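Voltage-sensor containing phosphatase (Ciona intestinalis, PDB 3V0D) probably dephosphorylates phosphoinositide lipids under the control of membrane voltage, through a PTEN-like cytoplasmic region made of a phosphatase and a C2 domain. Local coordinates at residues 54-57 with 58-62; 138-141 with 142-146. The protein carries 1 engineered substitution. One frame throughout, in Å; residues are numbered along the deposited sequence.

Overall arrangement
Both contacts are local and belong to the tensin-type phosphatase part of the chain; the two antiparallel sheets of the C2 part, whose first strand is 202-210, take no share in either. Contact 1 comes first along the chain and lies within helix 52-62; contact 2 spans the last turn of helix 131-143 and the turn that follows. Their centres are 25 Å apart and their nearest atoms about 13 Å apart. Contact 1 lies about 29 Å from the centre of the chain, against strands 23-25, 27-29 and 34-41, whereas contact 2, about 17 Å from it, sits among helices 100-115, 150-161 and 176-191. Contact 1 thus lines a helix-strand interface, contact 2 a helix-helix one.

Contact 1: residues 54-57 with 58-62; sequences EVSR and FFKTK
Val55 and Phe59 lie side by side on the buried flank of one continuous amphipathic helix, with Val55 CG1 3.8 Å from Phe59 CE2 and in the plane of the ring, so that the methyl meets an edge. Val55 holds CG1 anti to its own N (chi1 -177°), which turns that branch to the aromatic residue one turn on. One face of the Phe59 ring is covered by Phe58, whose CD2 stands 3.8 Å above its centre, and Lys62 CG in turn lies over a face of the Phe58 ring. Regular i to i+4 backbone bonds run beneath, among them Lys60 N to Ser56 O at 3.0 Å.

The other flank is polar, salt-bridged and turned to solvent. Thr61 OG1 donates to Arg57 O at 2.7 Å, while Thr61 N reaches the same oxygen at 3.0 Å from the opposite face of the carbonyl plane; two donors from one residue thus share a single acceptor. Arg57 bends at chi3 (73°) and forms a bidentate, side-on salt bridge with Glu54, three residues back: NE meets OE2 of Glu54 at 2.9 Å and NH1 meets OE1 of Glu54 at 2.9 Å, both oxygens close to the guanidinium plane, which should restrict its rotation. The remaining nitrogen, Arg57 NH2, is linked through a water to Thr61 OG1.

The apolar flank faces strands 34-41 and 27-29 of the mixed sheet and the nearby strand 23-25: Val55 and Phe59 press on Met37, and Phe58 packs on Leu25, Leu27 and Tyr29, with Tyr18 and Phe23 meeting its ring edge-to-face.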
loop_
_atom_site.group_PDB
_atom_site.type_symbol
_atom_site.label_atom_id
_atom_site.label_comp_id
_atom_site.label_asym_id
_atom_site.label_seq_id
_atom_site.Cartn_x
_atom_site.Cartn_y
_atom_site.Cartn_z
ATOM N N GLU A 54 -5.145 -18.854 20.647
ATOM C CA GLU A 54 -3.747 -18.783 21.048
ATOM C C GLU A 54 -3.197 -17.359 21.005
ATOM O O GLU A 54 -2.429 -16.958 21.865
ATOM C CB GLU A 54 -2.890 -19.721 20.185
ATOM C CG GLU A 54 -3.048 -21.186 20.568
ATOM C CD GLU A 54 -2.535 -21.411 21.967
ATOM O OE1 GLU A 54 -1.300 -21.421 22.140
ATOM O OE2 GLU A 54 -3.359 -21.513 22.903
ATOM N N VAL A 55 -3.605 -16.575 20.014
ATOM C CA VAL A 55 -3.146 -15.191 19.929
ATOM C C VAL A 55 -3.708 -14.380 21.096
ATOM O O VAL A 55 -2.982 -13.608 21.743
ATOM C CB VAL A 55 -3.531 -14.554 18.572
ATOM C CG1 VAL A 55 -2.978 -13.129 18.459
ATOM C CG2 VAL A 55 -2.986 -15.395 17.424
ATOM N N SER A 56 -4.988 -14.571 21.395
ATOM C CA SER A 56 -5.566 -13.822 22.505
ATOM C C SER A 56 -4.949 -14.255 23.841
ATOM O O SER A 56 -4.646 -13.407 24.691
ATOM C CB SER A 56 -7.075 -13.858 22.508
ATOM O OG SER A 56 -7.498 -15.189 22.573
ATOM N N ARG A 57 -4.708 -15.559 24.008
ATOM C CA ARG A 57 -3.979 -16.054 25.181
ATOM C C ARG A 57 -2.588 -15.425 25.305
ATOM O O ARG A 57 -2.159 -15.065 26.394
ATOM C CB ARG A 57 -3.888 -17.592 25.156
ATOM C CG ARG A 57 -3.301 -18.220 26.421
ATOM C CD ARG A 57 -3.401 -19.737 26.398
ATOM N NE ARG A 57 -2.467 -20.384 25.475
ATOM C CZ ARG A 57 -1.211 -20.715 25.782
ATOM N NH1 ARG A 57 -0.443 -21.325 24.881
ATOM N NH2 ARG A 57 -0.718 -20.441 26.989
ATOM N N PHE A 58 -1.877 -15.312 24.182
ATOM C CA PHE A 58 -0.564 -14.694 24.177
ATOM C C PHE A 58 -0.607 -13.287 24.767
ATOM O O PHE A 58 0.184 -12.944 25.644
ATOM C CB PHE A 58 -0.019 -14.665 22.737
ATOM C CG PHE A 58 1.336 -14.005 22.597
ATOM C CD1 PHE A 58 2.504 -14.772 22.630
ATOM C CD2 PHE A 58 1.453 -12.612 22.455
ATOM C CE1 PHE A 58 3.751 -14.164 22.505
ATOM C CE2 PHE A 58 2.703 -11.995 22.350
ATOM C CZ PHE A 58 3.857 -12.772 22.374
ATOM N N PHE A 59 -1.517 -12.463 24.263
ATOM C CA PHE A 59 -1.576 -11.075 24.719
ATOM C C PHE A 59 -2.026 -10.916 26.159
ATOM O O PHE A 59 -1.452 -10.129 26.911
ATOM C CB PHE A 59 -2.381 -10.228 23.729
ATOM C CG PHE A 59 -1.584 -9.942 22.505
ATOM C CD1 PHE A 59 -0.584 -8.965 22.554
ATOM C CD2 PHE A 59 -1.758 -10.678 21.336
ATOM C CE1 PHE A 59 0.232 -8.736 21.472
ATOM C CE2 PHE A 59 -0.942 -10.453 20.244
ATOM C CZ PHE A 59 0.059 -9.473 20.308
ATOM N N LYS A 60 -3.016 -11.702 26.553
ATOM C CA LYS A 60 -3.492 -11.657 27.928
ATOM C C LYS A 60 -2.424 -12.129 28.918
ATOM O O LYS A 60 -2.371 -11.646 30.058
ATOM C CB LYS A 60 -4.749 -12.499 28.060
ATOM C CG LYS A 60 -5.922 -11.864 27.359
ATOM C CD LYS A 60 -7.154 -12.709 27.495
ATOM C CE LYS A 60 -8.253 -12.229 26.570
ATOM N NZ LYS A 60 -9.119 -13.389 26.174
ATOM N N THR A 61 -1.575 -13.062 28.483
ATOM C CA THR A 61 -0.521 -13.640 29.325
ATOM C C THR A 61 0.718 -12.757 29.392
ATOM O O THR A 61 1.258 -12.515 30.476
ATOM C CB THR A 61 -0.106 -15.049 28.805
ATOM O OG1 THR A 61 -1.250 -15.905 28.817
ATOM C CG2 THR A 61 1.014 -15.679 29.676
ATOM N N LYS A 62 1.162 -12.283 28.232
ATOM C CA LYS A 62 2.433 -11.582 28.118
ATOM C C LYS A 62 2.333 -10.075 28.301
ATOM O O LYS A 62 3.322 -9.417 28.679
ATOM C CB LYS A 62 3.085 -11.876 26.765
ATOM C CG LYS A 62 3.438 -13.335 26.496
ATOM C CD LYS A 62 4.603 -13.794 27.313
ATOM C CE LYS A 62 5.163 -15.103 26.780
ATOM N NZ LYS A 62 6.261 -15.557 27.669
HETATM O O HOH W 1 -1.099 -18.676 29.153
#

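Contact 2: residues 138-141 with 142-146. With PO4 (phosphate ion), chain D.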
loop_
_atom_site.group_PDB
_atom_site.type_symbol
_atom_site.label_atom_id
_atom_site.label_comp_id
_atom_site.label_asym_id
_atom_site.label_seq_id
_atom_site.Cartn_x
_atom_site.Cartn_y
_atom_site.Cartn_z
ATOM N N SER A 138 6.072 0.761 9.667
ATOM C CA SER A 138 7.136 1.680 9.275
ATOM C C SER A 138 6.738 3.119 9.550
ATOM O O SER A 138 7.548 3.919 10.001
ATOM C CB SER A 138 7.495 1.486 7.796
ATOM O OG SER A 138 7.972 0.178 7.551
ATOM N N SER A 139 5.475 3.457 9.292
ATOM C CA SER A 139 4.999 4.804 9.605
ATOM C C SER A 139 5.095 5.058 11.116
ATOM O O SER A 139 5.509 6.152 11.531
ATOM C CB SER A 139 3.558 4.982 9.111
ATOM O OG SER A 139 3.482 4.904 7.696
ATOM N N TRP A 140 4.683 4.085 11.929
ATOM C CA TRP A 140 4.797 4.247 13.388
ATOM C C TRP A 140 6.237 4.471 13.827
ATOM O O TRP A 140 6.499 5.314 14.670
ATOM C CB TRP A 140 4.171 3.056 14.120
ATOM C CG TRP A 140 4.459 3.136 15.578
ATOM C CD1 TRP A 140 5.364 2.370 16.283
ATOM C CD2 TRP A 140 3.961 4.101 16.496
ATOM N NE1 TRP A 140 5.429 2.788 17.586
ATOM C CE2 TRP A 140 4.591 3.860 17.737
ATOM C CE3 TRP A 140 3.049 5.148 16.391
ATOM C CZ2 TRP A 140 4.335 4.632 18.864
ATOM C CZ3 TRP A 140 2.798 5.919 17.514
ATOM C CH2 TRP A 140 3.432 5.649 18.732
ATOM N N LEU A 141 7.175 3.709 13.255
ATOM C CA LEU A 141 8.568 3.854 13.638
ATOM C C LEU A 141 9.116 5.226 13.303
ATOM O O LEU A 141 9.946 5.753 14.046
ATOM C CB LEU A 141 9.412 2.751 13.010
ATOM C CG LEU A 141 9.097 1.356 13.512
ATOM C CD1 LEU A 141 9.809 0.312 12.653
ATOM C CD2 LEU A 141 9.402 1.209 15.030
ATOM N N LEU A 142 8.649 5.817 12.200
ATOM C CA LEU A 142 8.971 7.198 11.873
ATOM C C LEU A 142 8.370 8.143 12.911
ATOM O O LEU A 142 9.031 9.066 13.399
ATOM C CB LEU A 142 8.429 7.582 10.497
ATOM C CG LEU A 142 9.139 7.010 9.292
ATOM C CD1 LEU A 142 8.357 7.324 8.020
ATOM C CD2 LEU A 142 10.581 7.519 9.211
ATOM N N GLU A 143 7.090 7.952 13.228
ATOM C CA GLU A 143 6.435 8.812 14.237
ATOM C C GLU A 143 7.174 8.751 15.573
ATOM O O GLU A 143 7.344 9.774 16.243
ATOM C CB GLU A 143 4.985 8.380 14.435
ATOM C CG GLU A 143 4.298 9.211 15.530
ATOM C CD GLU A 143 4.286 10.709 15.262
ATOM O OE1 GLU A 143 4.151 11.494 16.239
ATOM O OE2 GLU A 143 4.421 11.104 14.090
ATOM N N ASP A 144 7.604 7.557 15.957
ATOM C CA ASP A 144 8.237 7.342 17.237
ATOM C C ASP A 144 9.692 7.771 17.239
ATOM O O ASP A 144 10.332 7.735 18.273
ATOM C CB ASP A 144 8.119 5.855 17.599
ATOM C CG ASP A 144 8.200 5.590 19.093
ATOM O OD1 ASP A 144 8.738 4.520 19.441
ATOM O OD2 ASP A 144 7.723 6.432 19.901
ATOM N N GLY A 145 10.236 8.167 16.094
ATOM C CA GLY A 145 11.565 8.764 16.015
ATOM C C GLY A 145 12.723 7.801 15.906
ATOM O O GLY A 145 13.852 8.237 15.913
ATOM N N LYS A 146 12.444 6.504 15.789
ATOM C CA LYS A 146 13.512 5.512 15.660
ATOM C C LYS A 146 14.289 5.670 14.359
ATOM O O LYS A 146 15.492 5.354 14.299
ATOM C CB LYS A 146 12.945 4.098 15.823
ATOM C CG LYS A 146 12.713 3.817 17.338
ATOM C CD LYS A 146 11.940 2.588 17.690
ATOM C CE LYS A 146 11.949 2.380 19.207
ATOM N NZ LYS A 146 11.466 3.534 20.010
HETATM P P PO4 D . 10.781 1.632 23.327
HETATM O O1 PO4 D . 9.670 2.629 23.556
HETATM O O2 PO4 D . 11.292 1.250 24.703
HETATM O O3 PO4 D . 10.160 0.433 22.637
HETATM O O4 PO4 D . 11.863 2.247 22.501
HETATM O O HOH W 2 7.192 2.342 19.888
#
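Asp144 lies over one face of the Trp140 indole, its CB 3.9 Å above the plane and displaced toward the rim, with the carboxylate turned 21° from the ring. Trp140 CG stands anti to its backbone N (chi1 172°), carrying the indole along the helix toward the residue one turn later. No direct bond joins the two polar ends: a water in the indole plane accepts from Trp140 NE1 at 2.9 Å and donates to Asp144 OD1 at 2.7 Å. Glu143 CG approaches the same ring at CZ3. Leu141 CD2 also touches the aliphatic part of Lys146 at CD, 3.9 Å away.

The backbone sets these groups in place. Asp144 N binds Trp140 O at 2.8 Å and continues the i to i+4 pattern. The chain then leaves the helix at Gly145, whose phi of 86° belongs to a Schellman motif: Gly145 N bonds back to Leu142 O, and a weak bond from Lys146 N to Leu141 O, 3.1 Å, brings the lysine back beside the last turn. Farther out, Trp140 rests on Ala110 and Met114 of helix 100-115, and Leu141 on Tyr156 of helix 150-161. Glu143 OE1 forms a salt bridge with Lys111.

At the exposed end, Lys146 bends at chi4 and its NZ forms a salt bridge with Asp144 OD1 at 3.0 Å, from above the carboxylate plane; OD1 thus takes both the lysine and the water. The same nitrogen donates to a phosphate oxygen, O4, at 2.8 Å, and His33 ND1 also bonds this ion. Since the phosphate probably came from the crystallisation liquor, it marks no substrate site by itself; Lys146 NZ is nevertheless placed between two anionic groups, which would probably stabilise its positive charge.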